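Local coordinates for hypothetical protein (PDB 4OO3) that probably catalyses a nicotinamide-nucleotide-dependent oxidation or reduction, pairing an NAD-binding Rossmann fold with a putative oxidoreductase C-terminal domain, at residues G96-G99 with K100-E103; K106-E110 with A111-V115; P120-N124 with S125-K129; L131-C134 with F135-K139; L207-Q211 with Q212-I216. All coordinates share one frame; numbering follows the deposited sequence.

The five contacts follow one another in series along the chain; none nests in or crosses another, and each closes no more than a turn or a helix end. Contact 1 starts helix 98-110 and contact 2 ends it, leading into strand 114-117. Contact 3 then turns the chain into helix 125-140, whose later turns make contact 4. Contact 2 and contact 4 pack together through Leu109, Cys134 and Ile137, joining the two helices, while Thr102 OG1 bonds Met121 O between contacts 1 and 3. Contact 5 lies further on, in the C-terminal domain region. It meets contact 1 through Asn97 and Asn98, and contact 3 through Ile123, tying that region to the N-terminal ends of two Rossmann helices.

Contact 1. Residues G96-G99 with K100-E103; sequences GNNG and KKTE
Asn97 caps the N terminus of helix 98-110, the helix of a Rossmann beta-alpha-beta unit, by turning its amide back on Lys100. With CG anti to the backbone N (chi1 -164°), Asn97 OD1 accepts from Lys100 N at 3.3 Å and, weakly, from Gly99 N. The Lys100 N-H comes in tilted from the carbonyl plane, and the methylenes of Lys100 lie against the same amide, CD 3.8 Å from Asn97 CG. The other end of that amide, ND2, reaches Gln211.

Lys101 heads elsewhere, into the protein. Its CB rests against two carbonyl oxygens of the preceding turn, 3.7 Å from Asn97 O and equally far from Asn98 O. CG continues anti to the backbone N, CD passes Pro120 O, and bends at chi3 and chi4 then carry the chain alongside Asn98, so that Lys101 CE comes 3.1 Å from Asn98 OD1. The ammonium group goes past that oxygen to Gln94 OE1 and Ser117 OG, while Asn98 ND2 is spent on Gln212 O. One water joins the three groups: it accepts from Lys101 NZ and from Gly96 N and donates to Asn98 OD1 at 2.8 Å.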
loop_
_atom_site.group_PDB
_atom_site.type_symbol
_atom_site.label_atom_id
_atom_site.label_comp_id
_atom_site.label_asym_id
_atom_site.label_seq_id
_atom_site.Cartn_x
_atom_site.Cartn_y
_atom_site.Cartn_z
ATOM N N GLY A 96 -7.807 -8.486 -5.021
ATOM C CA GLY A 96 -8.143 -9.780 -4.468
ATOM C C GLY A 96 -6.993 -10.752 -4.559
ATOM O O GLY A 96 -5.929 -10.532 -3.974
ATOM N N ASN A 97 -7.208 -11.828 -5.302
ATOM C CA ASN A 97 -6.220 -12.884 -5.411
ATOM C C ASN A 97 -4.964 -12.426 -6.154
ATOM O O ASN A 97 -4.986 -12.221 -7.362
ATOM C CB ASN A 97 -6.828 -14.106 -6.087
ATOM C CG ASN A 97 -5.989 -15.339 -5.896
ATOM O OD1 ASN A 97 -4.839 -15.385 -6.325
ATOM N ND2 ASN A 97 -6.544 -16.334 -5.219
ATOM N N ASN A 98 -3.868 -12.292 -5.413
ATOM C CA ASN A 98 -2.629 -11.724 -5.940
ATOM C C ASN A 98 -1.815 -12.696 -6.782
ATOM O O ASN A 98 -0.950 -12.277 -7.544
ATOM C CB ASN A 98 -1.769 -11.180 -4.794
ATOM C CG ASN A 98 -2.445 -10.039 -4.053
ATOM O OD1 ASN A 98 -3.102 -9.206 -4.658
ATOM N ND2 ASN A 98 -2.280 -9.996 -2.741
ATOM N N GLY A 99 -2.082 -13.989 -6.645
ATOM C CA GLY A 99 -1.414 -14.997 -7.469
ATOM C C GLY A 99 -1.875 -14.925 -8.914
ATOM O O GLY A 99 -1.072 -15.026 -9.836
ATOM N N LYS A 100 -3.181 -14.731 -9.086
ATOM C CA LYS A 100 -3.804 -14.543 -10.394
ATOM C C LYS A 100 -3.640 -13.131 -10.997
ATOM O O LYS A 100 -3.825 -12.943 -12.193
ATOM C CB LYS A 100 -5.302 -14.829 -10.269
ATOM C CG LYS A 100 -5.674 -16.262 -9.925
ATOM C CD LYS A 100 -7.106 -16.330 -9.402
ATOM C CE LYS A 100 -7.918 -17.439 -10.048
ATOM N NZ LYS A 100 -7.625 -18.761 -9.438
ATOM N N LYS A 101 -3.296 -12.148 -10.172
ATOM C CA LYS A 101 -3.441 -10.739 -10.542
ATOM C C LYS A 101 -2.655 -10.314 -11.776
ATOM O O LYS A 101 -3.192 -9.637 -12.648
ATOM C CB LYS A 101 -3.026 -9.852 -9.372
ATOM C CG LYS A 101 -3.142 -8.360 -9.638
ATOM C CD LYS A 101 -2.478 -7.550 -8.532
ATOM C CE LYS A 101 -3.266 -7.570 -7.237
ATOM N NZ LYS A 101 -4.498 -6.740 -7.323
ATOM N N THR A 102 -1.379 -10.676 -11.835
ATOM C CA THR A 102 -0.498 -10.130 -12.861
ATOM C C THR A 102 -0.925 -10.597 -14.261
ATOM O O THR A 102 -0.941 -9.806 -15.214
ATOM C CB THR A 102 0.986 -10.467 -12.578
ATOM O OG1 THR A 102 1.243 -10.380 -11.167
ATOM C CG2 THR A 102 1.901 -9.496 -13.310
ATOM N N GLU A 103 -1.307 -11.867 -14.375
ATOM C CA GLU A 103 -1.824 -12.399 -15.642
ATOM C C GLU A 103 -3.111 -11.674 -16.049
ATOM O O GLU A 103 -3.242 -11.256 -17.196
ATOM C CB GLU A 103 -2.049 -13.913 -15.546
ATOM C CG GLU A 103 -2.421 -14.598 -16.856
ATOM C CD GLU A 103 -1.417 -14.363 -17.983
ATOM O OE1 GLU A 103 -0.191 -14.334 -17.721
ATOM O OE2 GLU A 103 -1.864 -14.218 -19.141
HETATM O O HOH W 1 -5.060 -7.176 -4.600
HETATM O O HOH W 2 1.121 -12.374 -9.425
HETATM O O HOH W 3 -0.619 -13.675 -12.356
#

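Contact 2. Residues K106-E110 with A111-V115; sequences KKTLE and AGINV
The backbone leaves helix 98-110 at Gly112, whose positive phi of 80° turns the chain so that Ile113 N points back at Thr108 O, 3.2 Å away. Gly112 N bonds Leu109 O at 2.8 Å, approaching from well above the carbonyl plane and not on a lone pair. One residue earlier, Ala111 N makes two weak bonds, to Lys107 O and Thr108 O.

Thr108 and Ile113 then meet through their side chains. The OG1 of Thr108 lies beside its own N and bonds Tyr104 O one turn earlier, which leaves the methyl CG2 anti to that N and turned toward Ile113. There it sits 3.5 Å from Ile113 CB, a tight fit, and just as close to Ile113 CG2. The six-residue and four-residue backbone bonds, the glycine and this apolar touch between the residues flanking the turn together make a Schellman motif, here at the junction of helix and following strand in a beta-alpha-beta unit of the Rossmann fold.

Past the turn, the chain enters strand 114-117, and Val115 faces back to the helix. Its CG2 touches two helix residues at once, 3.8 Å from Thr108 CG2 and 3.8 Å from Leu109 CD2; the Leu109 and Val115 side chains stand at about a right angle to each other. Leu109 CD2 also covers Ile113 O. One turn apart on the helix, Lys106 NZ and Glu110 OE2 form a long salt bridge at 3.7 Å.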
loop_
_atom_site.group_PDB
_atom_site.type_symbol
_atom_site.label_atom_id
_atom_site.label_comp_id
_atom_site.label_asym_id
_atom_site.label_seq_id
_atom_site.Cartn_x
_atom_site.Cartn_y
_atom_site.Cartn_z
ATOM N N LYS A 106 -2.120 -8.256 -17.421
ATOM C CA LYS A 106 -1.545 -8.298 -18.763
ATOM C C LYS A 106 -2.626 -8.408 -19.854
ATOM O O LYS A 106 -2.633 -7.639 -20.818
ATOM C CB LYS A 106 -0.548 -9.458 -18.894
ATOM C CG LYS A 106 0.381 -9.305 -20.084
ATOM C CD LYS A 106 0.881 -10.641 -20.599
ATOM C CE LYS A 106 -0.181 -11.369 -21.408
ATOM N NZ LYS A 106 0.441 -12.344 -22.349
ATOM N N LYS A 107 -3.545 -9.353 -19.689
ATOM C CA LYS A 107 -4.567 -9.610 -20.708
ATOM C C LYS A 107 -5.528 -8.446 -20.853
ATOM O O LYS A 107 -6.039 -8.182 -21.944
ATOM C CB LYS A 107 -5.346 -10.880 -20.391
ATOM C CG LYS A 107 -4.465 -12.113 -20.298
ATOM C CD LYS A 107 -5.234 -13.373 -20.631
ATOM C CE LYS A 107 -5.393 -13.514 -22.134
ATOM N NZ LYS A 107 -6.268 -14.660 -22.469
ATOM N N THR A 108 -5.768 -7.745 -19.749
ATOM C CA THR A 108 -6.641 -6.584 -19.764
ATOM C C THR A 108 -6.007 -5.429 -20.540
ATOM O O THR A 108 -6.676 -4.767 -21.325
ATOM C CB THR A 108 -6.989 -6.145 -18.334
ATOM O OG1 THR A 108 -7.621 -7.232 -17.647
ATOM C CG2 THR A 108 -7.923 -4.973 -18.352
ATOM N N LEU A 109 -4.720 -5.190 -20.318
ATOM C CA LEU A 109 -4.011 -4.116 -21.015
ATOM C C LEU A 109 -3.904 -4.386 -22.518
ATOM O O LEU A 109 -4.102 -3.476 -23.321
ATOM C CB LEU A 109 -2.621 -3.909 -20.408
ATOM C CG LEU A 109 -2.598 -3.387 -18.971
ATOM C CD1 LEU A 109 -1.233 -3.637 -18.346
ATOM C CD2 LEU A 109 -2.958 -1.910 -18.909
ATOM N N GLU A 110 -3.602 -5.630 -22.891
ATOM C CA GLU A 110 -3.650 -6.062 -24.297
ATOM C C GLU A 110 -4.972 -5.710 -24.970
ATOM O O GLU A 110 -5.005 -5.417 -26.165
ATOM C CB GLU A 110 -3.485 -7.570 -24.406
ATOM C CG GLU A 110 -2.078 -8.074 -24.167
ATOM C CD GLU A 110 -1.971 -9.573 -24.375
ATOM O OE1 GLU A 110 -2.911 -10.316 -23.990
ATOM O OE2 GLU A 110 -0.942 -10.007 -24.928
ATOM N N ALA A 111 -6.064 -5.758 -24.208
ATOM C CA ALA A 111 -7.384 -5.447 -24.741
ATOM C C ALA A 111 -7.681 -3.950 -24.772
ATOM O O ALA A 111 -8.795 -3.549 -25.119
ATOM C CB ALA A 111 -8.453 -6.188 -23.946
ATOM N N GLY A 112 -6.694 -3.126 -24.417
ATOM C CA GLY A 112 -6.834 -1.670 -24.481
ATOM C C GLY A 112 -7.589 -1.082 -23.306
ATOM O O GLY A 112 -8.079 0.037 -23.388
ATOM N N ILE A 113 -7.665 -1.834 -22.209
ATOM C CA ILE A 113 -8.402 -1.426 -21.009
ATOM C C ILE A 113 -7.439 -0.954 -19.917
ATOM O O ILE A 113 -6.517 -1.685 -19.541
ATOM C CB ILE A 113 -9.269 -2.595 -20.489
ATOM C CG1 ILE A 113 -10.295 -2.993 -21.562
ATOM C CG2 ILE A 113 -9.966 -2.226 -19.188
ATOM C CD1 ILE A 113 -11.045 -4.275 -21.272
ATOM N N ASN A 114 -7.657 0.266 -19.414
ATOM C CA ASN A 114 -6.815 0.836 -18.344
ATOM C C ASN A 114 -6.983 0.032 -17.072
ATOM O O ASN A 114 -8.005 -0.625 -16.899
ATOM C CB ASN A 114 -7.196 2.288 -18.053
ATOM C CG ASN A 114 -7.033 3.200 -19.257
ATOM O OD1 ASN A 114 -5.941 3.677 -19.551
ATOM N ND2 ASN A 114 -8.128 3.470 -19.938
ATOM N N VAL A 115 -6.000 0.084 -16.173
ATOM C CA VAL A 115 -6.049 -0.746 -14.959
ATOM C C VAL A 115 -5.640 0.005 -13.691
ATOM O O VAL A 115 -4.552 0.574 -13.616
ATOM C CB VAL A 115 -5.145 -1.988 -15.104
ATOM C CG1 VAL A 115 -5.151 -2.827 -13.831
ATOM C CG2 VAL A 115 -5.574 -2.821 -16.295
#

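Contact 3. Residues P120-N124 with S125-K129; sequences PMAIN and SQSFK
Asn124 and Ser127 both hold their side chains between their own backbone N and carbonyl carbon (chi1 54° and 44°), which folds the amide of one and the hydroxyl of the other inward until they meet. Asn124 is the N-cap of helix 125-140. Its OD1 receives Ser127 N at 2.8 Å, with the donor almost in line with the side-chain carbonyl bond, the geometry by which a cap residue occupies a first-turn N-H that has no helical carbonyl ahead of it. The same oxygen lies 2.6 Å from Ser127 OG.

Several polar atoms converge on that hydroxyl. Asn124 O is also near, 2.9 Å from Ser127 OG, and which of the two oxygens takes the single proton is not settled; as an acceptor, Ser127 OG is met by Ile123 N at 3.1 Å. Asn124 O in turn takes the first regular helical bond, from Phe128 N at 2.8 Å. Ser127 thus links Ile123 of the loop to the first turn of the helix.

Ahead of the cap, a cis peptide leads into Pro120, as in Gfo/Idh/MocA-type oxidoreductases, where a Lys-Pro pair follows this strand of the Rossmann fold. Toward the C-terminal part of the chain, Ser125 OG bonds Asp435, and the ring of Phe128 makes a T-shaped pair with Tyr239 while packing on helix 419-439. Ala122 points at the helix, its CB 3.7 Å from Phe128 N.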
loop_
_atom_site.group_PDB
_atom_site.type_symbol
_atom_site.label_atom_id
_atom_site.label_comp_id
_atom_site.label_asym_id
_atom_site.label_seq_id
_atom_site.Cartn_x
_atom_site.Cartn_y
_atom_site.Cartn_z
ATOM N N PRO A 120 -0.163 -6.067 -4.009
ATOM C CA PRO A 120 1.029 -5.976 -4.842
ATOM C C PRO A 120 0.738 -6.488 -6.247
ATOM O O PRO A 120 0.116 -7.546 -6.400
ATOM C CB PRO A 120 2.011 -6.919 -4.140
ATOM C CG PRO A 120 1.149 -7.950 -3.510
ATOM C CD PRO A 120 -0.186 -7.321 -3.226
HETATM N N MSE A 121 1.195 -5.749 -7.256
HETATM C CA MSE A 121 1.013 -6.130 -8.672
HETATM C C MSE A 121 1.936 -7.231 -9.109
HETATM O O MSE A 121 1.771 -7.774 -10.198
HETATM C CB MSE A 121 1.190 -4.900 -9.569
HETATM C CG MSE A 121 0.087 -3.890 -9.264
HETATM SE SE MSE A 121 -0.129 -2.641 -10.772
HETATM C CE MSE A 121 1.585 -1.718 -10.541
ATOM N N ALA A 122 2.922 -7.566 -8.281
ATOM C CA ALA A 122 3.751 -8.759 -8.492
ATOM C C ALA A 122 4.190 -9.315 -7.142
ATOM O O ALA A 122 4.505 -8.535 -6.239
ATOM C CB ALA A 122 4.963 -8.434 -9.353
ATOM N N ILE A 123 4.208 -10.650 -7.022
ATOM C CA ILE A 123 4.540 -11.350 -5.768
ATOM C C ILE A 123 5.789 -12.245 -5.846
ATOM O O ILE A 123 6.108 -12.952 -4.887
ATOM C CB ILE A 123 3.358 -12.214 -5.265
ATOM C CG1 ILE A 123 3.046 -13.357 -6.238
ATOM C CG2 ILE A 123 2.130 -11.357 -5.037
ATOM C CD1 ILE A 123 1.976 -14.307 -5.735
ATOM N N ASN A 124 6.469 -12.221 -6.988
ATOM C CA ASN A 124 7.725 -12.934 -7.187
ATOM C C ASN A 124 8.409 -12.482 -8.483
ATOM O O ASN A 124 7.844 -11.697 -9.256
ATOM C CB ASN A 124 7.525 -14.461 -7.178
ATOM C CG ASN A 124 6.478 -14.930 -8.170
ATOM O OD1 ASN A 124 6.398 -14.452 -9.299
ATOM N ND2 ASN A 124 5.679 -15.892 -7.753
ATOM N N SER A 125 9.623 -12.976 -8.710
ATOM C CA SER A 125 10.424 -12.553 -9.858
ATOM C C SER A 125 9.792 -12.898 -11.192
ATOM O O SER A 125 9.897 -12.127 -12.135
ATOM C CB SER A 125 11.832 -13.133 -9.773
ATOM O OG SER A 125 12.512 -12.510 -8.699
ATOM N N GLN A 126 9.139 -14.051 -11.265
ATOM C CA GLN A 126 8.425 -14.447 -12.472
ATOM C C GLN A 126 7.332 -13.428 -12.780
ATOM O O GLN A 126 7.254 -12.919 -13.896
ATOM C CB GLN A 126 7.830 -15.849 -12.312
ATOM C CG GLN A 126 6.985 -16.320 -13.485
ATOM C CD GLN A 126 6.366 -17.687 -13.247
ATOM O OE1 GLN A 126 7.000 -18.717 -13.478
ATOM N NE2 GLN A 126 5.112 -17.702 -12.792
ATOM N N SER A 127 6.500 -13.119 -11.785
ATOM C CA SER A 127 5.427 -12.146 -11.971
ATOM C C SER A 127 5.962 -10.725 -12.185
ATOM O O SER A 127 5.330 -9.938 -12.889
ATOM C CB SER A 127 4.410 -12.192 -10.817
ATOM O OG SER A 127 5.032 -12.265 -9.544
ATOM N N PHE A 128 7.120 -10.402 -11.605
ATOM C CA PHE A 128 7.767 -9.108 -11.858
ATOM C C PHE A 128 8.131 -8.928 -13.333
ATOM O O PHE A 128 7.939 -7.850 -13.899
ATOM C CB PHE A 128 9.032 -8.932 -11.014
ATOM C CG PHE A 128 9.799 -7.674 -11.342
ATOM C CD1 PHE A 128 9.303 -6.428 -10.971
ATOM C CD2 PHE A 128 10.990 -7.729 -12.050
ATOM C CE1 PHE A 128 9.994 -5.268 -11.271
ATOM C CE2 PHE A 128 11.685 -6.565 -12.356
ATOM C CZ PHE A 128 11.185 -5.334 -11.968
ATOM N N LYS A 129 8.670 -9.982 -13.938
ATOM C CA LYS A 129 8.991 -9.975 -15.365
ATOM C C LYS A 129 7.724 -9.723 -16.178
ATOM O O LYS A 129 7.721 -8.919 -17.107
ATOM C CB LYS A 129 9.645 -11.300 -15.777
ATOM C CG LYS A 129 10.611 -11.188 -16.949
ATOM C CD LYS A 129 11.738 -12.211 -16.833
ATOM C CE LYS A 129 12.902 -11.914 -17.771
ATOM N NZ LYS A 129 12.636 -12.366 -19.162
#

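Contact 4. Residues L131-C134 with F135-K139; sequences LEEC and FAIAK
Leu131 and Phe135 lie side by side and point the same way from one face of helix 125-140. Phe135 carries its ring back along the helix, CG being anti to the carbonyl carbon (chi1 -81°), so that one side of the ring, CD2 and CE2, runs past the preceding turn. Phe135 CE2 is 3.9 Å from Leu131 CG and 4.0 Å from Leu131 CD1, while CD2 comes within 3.3 Å of Leu131 O, which meets the ring obliquely.

On another face, Glu133 and Ile137 cross at a slant. The extended Glu133 offers only its aliphatic part: its CG is 4.0 Å from Ile137 CD1, and the carboxylate continues outward beyond the contact. Ile137 also covers the backbone carbonyl below it, with CG1 3.4 Å from Glu133 O. That oxygen accepts from Ile137 N at 2.7 Å, one of four consecutive i to i+4 bonds that also link Phe135 to Leu131, Ala136 to Glu132 and Ala138 to Cys134. Ala138 CB sits 3.4 Å from Cys134 O.

Different sides of the helix meet different neighbours in the Rossmann beta-alpha-beta unit that runs from strand 114-117 through this helix to strand 145-147. Leu131, Cys134 and Phe135 all pack on Leu145 of the latter strand. Cys134 and Ile137 lean on Leu109 of helix 98-110, and the ring of Phe135 reaches Val420, Met423 and Leu424 of helix 419-439, from the C-terminal part of the chain.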
loop_
_atom_site.group_PDB
_atom_site.type_symbol
_atom_site.label_atom_id
_atom_site.label_comp_id
_atom_site.label_asym_id
_atom_site.label_seq_id
_atom_site.Cartn_x
_atom_site.Cartn_y
_atom_site.Cartn_z
ATOM N N LEU A 131 5.110 -8.170 -15.096
ATOM C CA LEU A 131 4.665 -6.809 -14.792
ATOM C C LEU A 131 5.419 -5.784 -15.618
ATOM O O LEU A 131 4.869 -4.742 -15.948
ATOM C CB LEU A 131 4.847 -6.497 -13.308
ATOM C CG LEU A 131 4.393 -5.123 -12.799
ATOM C CD1 LEU A 131 2.890 -4.960 -12.951
ATOM C CD2 LEU A 131 4.794 -4.930 -11.347
ATOM N N GLU A 132 6.682 -6.064 -15.927
ATOM C CA GLU A 132 7.447 -5.227 -16.847
ATOM C C GLU A 132 6.817 -5.210 -18.233
ATOM O O GLU A 132 6.724 -4.157 -18.851
ATOM C CB GLU A 132 8.890 -5.711 -16.966
ATOM C CG GLU A 132 9.732 -5.467 -15.734
ATOM C CD GLU A 132 11.137 -5.986 -15.913
ATOM O OE1 GLU A 132 11.310 -7.217 -16.043
ATOM O OE2 GLU A 132 12.058 -5.155 -15.944
ATOM N N GLU A 133 6.398 -6.377 -18.721
ATOM C CA GLU A 133 5.695 -6.459 -20.007
ATOM C C GLU A 133 4.391 -5.636 -19.970
ATOM O O GLU A 133 4.094 -4.890 -20.913
ATOM C CB GLU A 133 5.402 -7.920 -20.380
ATOM C CG GLU A 133 5.095 -8.131 -21.860
ATOM C CD GLU A 133 4.660 -9.551 -22.197
ATOM O OE1 GLU A 133 4.777 -10.449 -21.338
ATOM O OE2 GLU A 133 4.198 -9.777 -23.338
ATOM N N CYS A 134 3.637 -5.771 -18.876
ATOM C CA CYS A 134 2.415 -4.989 -18.651
ATOM C C CYS A 134 2.661 -3.495 -18.836
ATOM O O CYS A 134 1.902 -2.812 -19.531
ATOM C CB CYS A 134 1.857 -5.222 -17.242
ATOM S SG CYS A 134 1.266 -6.892 -16.901
ATOM N N PHE A 135 3.724 -2.988 -18.220
ATOM C CA PHE A 135 4.059 -1.576 -18.373
ATOM C C PHE A 135 4.474 -1.230 -19.802
ATOM O O PHE A 135 4.175 -0.139 -20.288
ATOM C CB PHE A 135 5.124 -1.149 -17.362
ATOM C CG PHE A 135 4.566 -0.857 -15.991
ATOM C CD1 PHE A 135 3.629 0.143 -15.813
ATOM C CD2 PHE A 135 4.984 -1.572 -14.888
ATOM C CE1 PHE A 135 3.112 0.416 -14.564
ATOM C CE2 PHE A 135 4.473 -1.300 -13.633
ATOM C CZ PHE A 135 3.535 -0.305 -13.471
ATOM N N ALA A 136 5.138 -2.166 -20.478
ATOM C CA ALA A 136 5.500 -1.985 -21.888
ATOM C C ALA A 136 4.249 -1.941 -22.770
ATOM O O ALA A 136 4.143 -1.105 -23.669
ATOM C CB ALA A 136 6.435 -3.091 -22.347
ATOM N N ILE A 137 3.301 -2.834 -22.505
ATOM C CA ILE A 137 2.041 -2.851 -23.250
ATOM C C ILE A 137 1.240 -1.576 -22.993
ATOM O O ILE A 137 0.699 -0.982 -23.923
ATOM C CB ILE A 137 1.188 -4.083 -22.899
ATOM C CG1 ILE A 137 1.879 -5.362 -23.386
ATOM C CG2 ILE A 137 -0.202 -3.979 -23.520
ATOM C CD1 ILE A 137 1.437 -6.597 -22.626
ATOM N N ALA A 138 1.167 -1.154 -21.735
ATOM C CA ALA A 138 0.474 0.081 -21.399
ATOM C C ALA A 138 1.033 1.270 -22.192
ATOM O O ALA A 138 0.278 2.048 -22.778
ATOM C CB ALA A 138 0.566 0.345 -19.910
ATOM N N LYS A 139 2.358 1.386 -22.210
ATOM C CA LYS A 139 3.074 2.430 -22.955
ATOM C C LYS A 139 2.793 2.351 -24.459
ATOM O O LYS A 139 2.446 3.347 -25.083
ATOM C CB LYS A 139 4.576 2.287 -22.693
ATOM C CG LYS A 139 5.503 3.227 -23.455
ATOM C CD LYS A 139 5.662 4.582 -22.776
ATOM C CE LYS A 139 7.133 4.953 -22.598
ATOM N NZ LYS A 139 7.926 4.859 -23.856
#

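Contact 5. Residues L207-Q211 with Q212-I216; sequences LDVNQ and QGEGI
A short, weakly bonded helical turn, about 209-212, begins at its N-cap Asp208, whose main-chain carbonyl also binds Gln212. Asp208 O takes Gln212 N at 2.9 Å with a nearly straight N-H (175°), and it also accepts from Gln211 N, so one oxygen holds two successive amides.

The Asp208 carboxylate, with CG anti to the backbone N (chi1 -176°), divides its oxygens. OD1 is met from above the carboxylate plane by Asn210 N at 3.1 Å, an Asx turn, and also forms a salt bridge with Lys275. OD2 takes Gln211 NE2 at 2.9 Å on its anti side, the donor somewhat out of the carboxylate plane, the N-H nearly straight, and OD2 close to the plane of the glutamine amide. With OE1 of Gln211 engaged by Asn97, this side-chain amide spans the cap and the start of helix 98-110 in the Rossmann region, where the Rossmann and C-terminal regions of the chain meet.

Gly213 leaves the helical turn with a positive phi, a backbone conformation that by itself calls for glycine; its N bonds Val209 O only weakly, at 3.0 Å. The extended chain then brings Glu214 across Val209 at an angle. Glu214 CG lies 3.9 Å from Val209 CB, and OE2 is 4.1 Å from Val209 CG2. The bend at chi2 takes the carboxylate on past the valine, where OE1 forms a salt bridge with Arg250.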
loop_
_atom_site.group_PDB
_atom_site.type_symbol
_atom_site.label_atom_id
_atom_site.label_comp_id
_atom_site.label_asym_id
_atom_site.label_seq_id
_atom_site.Cartn_x
_atom_site.Cartn_y
_atom_site.Cartn_z
ATOM N N LEU A 207 -4.354 -16.678 3.655
ATOM C CA LEU A 207 -3.298 -17.323 4.422
ATOM C C LEU A 207 -2.449 -18.284 3.576
ATOM O O LEU A 207 -1.521 -18.916 4.091
ATOM C CB LEU A 207 -3.922 -18.035 5.622
ATOM C CG LEU A 207 -4.631 -17.082 6.594
ATOM C CD1 LEU A 207 -5.366 -17.857 7.674
ATOM C CD2 LEU A 207 -3.644 -16.125 7.238
ATOM N N ASP A 208 -2.773 -18.394 2.286
ATOM C CA ASP A 208 -1.951 -19.125 1.321
ATOM C C ASP A 208 -1.033 -18.121 0.628
ATOM O O ASP A 208 -1.480 -17.320 -0.202
ATOM C CB ASP A 208 -2.839 -19.839 0.297
ATOM C CG ASP A 208 -2.050 -20.700 -0.693
ATOM O OD1 ASP A 208 -0.802 -20.782 -0.608
ATOM O OD2 ASP A 208 -2.698 -21.301 -1.572
ATOM N N VAL A 209 0.253 -18.169 0.968
ATOM C CA VAL A 209 1.230 -17.214 0.430
ATOM C C VAL A 209 1.433 -17.330 -1.083
ATOM O O VAL A 209 2.004 -16.429 -1.691
ATOM C CB VAL A 209 2.608 -17.307 1.141
ATOM C CG1 VAL A 209 2.467 -16.989 2.627
ATOM C CG2 VAL A 209 3.277 -18.666 0.925
ATOM N N ASN A 210 0.974 -18.427 -1.688
ATOM C CA ASN A 210 0.999 -18.554 -3.148
ATOM C C ASN A 210 -0.075 -17.700 -3.827
ATOM O O ASN A 210 0.030 -17.366 -5.000
ATOM C CB ASN A 210 0.821 -20.014 -3.570
ATOM C CG ASN A 210 1.988 -20.899 -3.157
ATOM O OD1 ASN A 210 1.792 -22.026 -2.713
ATOM N ND2 ASN A 210 3.202 -20.398 -3.310
ATOM N N GLN A 211 -1.115 -17.356 -3.084
ATOM C CA GLN A 211 -2.220 -16.605 -3.638
ATOM C C GLN A 211 -2.261 -15.170 -3.130
ATOM O O GLN A 211 -2.584 -14.246 -3.883
ATOM C CB GLN A 211 -3.512 -17.328 -3.307
ATOM C CG GLN A 211 -3.543 -18.749 -3.845
ATOM C CD GLN A 211 -4.922 -19.355 -3.762
ATOM O OE1 GLN A 211 -5.834 -18.921 -4.460
ATOM N NE2 GLN A 211 -5.089 -20.353 -2.899
ATOM N N GLN A 212 -1.936 -14.984 -1.854
ATOM C CA GLN A 212 -1.886 -13.656 -1.270
ATOM C C GLN A 212 -0.538 -12.998 -1.550
ATOM O O GLN A 212 -0.458 -11.784 -1.679
ATOM C CB GLN A 212 -2.150 -13.740 0.237
ATOM C CG GLN A 212 -2.042 -12.428 0.995
ATOM C CD GLN A 212 -2.979 -11.343 0.486
ATOM O OE1 GLN A 212 -4.077 -11.618 -0.002
ATOM N NE2 GLN A 212 -2.550 -10.097 0.621
ATOM N N GLY A 213 0.510 -13.809 -1.665
ATOM C CA GLY A 213 1.886 -13.320 -1.656
ATOM C C GLY A 213 2.487 -13.468 -0.268
ATOM O O GLY A 213 1.764 -13.498 0.732
ATOM N N GLU A 214 3.807 -13.573 -0.193
ATOM C CA GLU A 214 4.473 -13.677 1.103
ATOM C C GLU A 214 4.439 -12.335 1.819
ATOM O O GLU A 214 4.270 -11.296 1.193
ATOM C CB GLU A 214 5.922 -14.142 0.940
ATOM C CG GLU A 214 6.061 -15.559 0.397
ATOM C CD GLU A 214 7.072 -16.416 1.153
ATOM O OE1 GLU A 214 7.738 -15.915 2.092
ATOM O OE2 GLU A 214 7.200 -17.613 0.796
ATOM N N GLY A 215 4.626 -12.355 3.132
ATOM C CA GLY A 215 4.684 -11.105 3.899
ATOM C C GLY A 215 5.707 -10.116 3.354
ATOM O O GLY A 215 5.468 -8.906 3.315
ATOM N N ILE A 216 6.839 -10.650 2.909
ATOM C CA ILE A 216 7.954 -9.844 2.429
ATOM C C ILE A 216 7.668 -9.107 1.099
ATOM O O ILE A 216 8.419 -8.207 0.730
ATOM C CB ILE A 216 9.242 -10.712 2.344
ATOM C CG1 ILE A 216 10.499 -9.850 2.212
ATOM C CG2 ILE A 216 9.169 -11.709 1.193
ATOM C CD1 ILE A 216 11.775 -10.658 2.288
#